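Local coordinates for uncharacterized protein (Mannheimia succiniciproducens, PDB 3KG4), which probably cleaves CRISPR precursor transcripts as the Cas5d endoribonuclease of a type I-C system, a metal-independent step in maturing the guide RNAs of antiviral defence, at residues Ala37-Gly40 and Ile41-Ile45. Residues are numbered along the deposited sequence; the frame is centred on the assembly and turned at random.
Sequences AARG and ILSAI
Ser43 grips the carbonyl of Arg39 twice, a compact example of a helical serine turning its hydroxyl back on the preceding turn. Its backbone N donates to Arg39 O at 3.0 Å, and Ser43 OG donates to the same Arg39 O at 2.8 Å. The two donors arrive from opposite faces of the carbonyl plane, the hydroxyl tilted 33° from it. What permits this is the first torsion of Ser43 (chi1 -58°), which sets OG beside its own backbone N and anti to its carbonyl carbon. Arg39 CG passes alongside at 4.2 Å from Ser43 OG, no more than a loose approach. The arginine chain runs on, CG anti to the backbone N, to a salt bridge between NE and Asp194.

Around this pair of hydrogen bonds the regular ladder of helix 35-45 continues: Leu42 N bonds to Ala38 O, Ile41 N to Ala37 O and Ala44 N to Gly40 O, each at 3.0 Å. Aliphatic carbons lie against the same carbonyls: Ile41 CG1 rests 3.3 Å from Ala37 O, and the branch carbon CG of Leu42 is 3.4 Å from Ala38 O. Beyond the helix, Ile41 packs on Leu9 and Ile11 of strand 7-13, and Leu42 together with Ala38 meets Ile55 of strand 51-60 and Ile118 of strand 114-124.

The helix is therefore amphipathic: Ala38, Ile41 and Leu42 help seat it on the seven-stranded antiparallel sheet of this Cas5-family protein, whereas Arg39 and Ser43 form a polar flank. Sharing Arg39 O ties the Ser43 hydroxyl to the helix backbone and probably restricts rotation about CA-CB.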
loop_
_atom_site.group_PDB
_atom_site.type_symbol
_atom_site.label_atom_id
_atom_site.label_comp_id
_atom_site.label_asym_id
_atom_site.label_seq_id
_atom_site.Cartn_x
_atom_site.Cartn_y
_atom_site.Cartn_z
ATOM N N ALA A 37 -2.438 -0.922 -4.812
ATOM C CA ALA A 37 -3.025 0.201 -4.075
ATOM C C ALA A 37 -2.003 0.981 -3.253
ATOM O O ALA A 37 -2.103 2.233 -3.107
ATOM C CB ALA A 37 -4.209 -0.261 -3.163
ATOM N N ALA A 38 -1.048 0.252 -2.691
ATOM C CA ALA A 38 0.003 0.867 -1.882
ATOM C C ALA A 38 0.856 1.797 -2.753
ATOM O O ALA A 38 1.148 2.927 -2.354
ATOM C CB ALA A 38 0.875 -0.222 -1.162
ATOM N N ARG A 39 1.203 1.328 -3.938
ATOM C CA ARG A 39 1.988 2.078 -4.863
ATOM C C ARG A 39 1.230 3.329 -5.335
ATOM O O ARG A 39 1.845 4.378 -5.535
ATOM C CB ARG A 39 2.377 1.192 -6.038
ATOM C CG ARG A 39 3.265 1.877 -7.064
ATOM C CD ARG A 39 3.906 0.896 -8.045
ATOM N NE ARG A 39 2.906 0.481 -9.019
ATOM C CZ ARG A 39 2.719 1.029 -10.213
ATOM N NH1 ARG A 39 3.485 2.029 -10.650
ATOM N NH2 ARG A 39 1.765 0.542 -10.996
ATOM N N GLY A 40 -0.081 3.203 -5.507
ATOM C CA GLY A 40 -0.950 4.357 -5.807
ATOM C C GLY A 40 -0.871 5.411 -4.715
ATOM O O GLY A 40 -0.835 6.616 -4.990
ATOM N N ILE A 41 -0.863 4.960 -3.477
ATOM C CA ILE A 41 -0.871 5.836 -2.343
ATOM C C ILE A 41 0.473 6.585 -2.298
ATOM O O ILE A 41 0.482 7.807 -2.100
ATOM C CB ILE A 41 -1.157 5.087 -1.036
ATOM C CG1 ILE A 41 -2.641 4.703 -0.921
ATOM C CG2 ILE A 41 -0.687 5.909 0.212
ATOM C CD1 ILE A 41 -2.953 3.831 0.291
ATOM N N LEU A 42 1.590 5.860 -2.513
ATOM C CA LEU A 42 2.905 6.495 -2.527
ATOM C C LEU A 42 3.034 7.533 -3.673
ATOM O O LEU A 42 3.533 8.610 -3.440
ATOM C CB LEU A 42 4.013 5.470 -2.656
ATOM C CG LEU A 42 4.127 4.399 -1.536
ATOM C CD1 LEU A 42 5.365 3.501 -1.798
ATOM C CD2 LEU A 42 4.212 4.995 -0.173
ATOM N N SER A 43 2.577 7.169 -4.867
ATOM C CA SER A 43 2.616 8.011 -6.047
ATOM C C SER A 43 1.776 9.289 -5.911
ATOM O O SER A 43 2.157 10.310 -6.478
ATOM C CB SER A 43 2.155 7.203 -7.255
ATOM O OG SER A 43 2.969 6.076 -7.406
ATOM N N ALA A 44 0.688 9.234 -5.141
ATOM C CA ALA A 44 -0.171 10.382 -4.837
ATOM C C ALA A 44 0.559 11.446 -4.003
ATOM O O ALA A 44 0.312 12.660 -4.159
ATOM C CB ALA A 44 -1.415 9.936 -4.100
ATOM N N ILE A 45 1.453 10.982 -3.132
ATOM C CA ILE A 45 2.351 11.865 -2.381
ATOM C C ILE A 45 3.516 12.369 -3.257
ATOM O O ILE A 45 3.765 13.562 -3.336
ATOM C CB ILE A 45 2.848 11.180 -1.083
ATOM C CG1 ILE A 45 1.661 10.877 -0.156
ATOM C CG2 ILE A 45 3.878 12.079 -0.374
ATOM C CD1 ILE A 45 1.954 9.926 1.027
#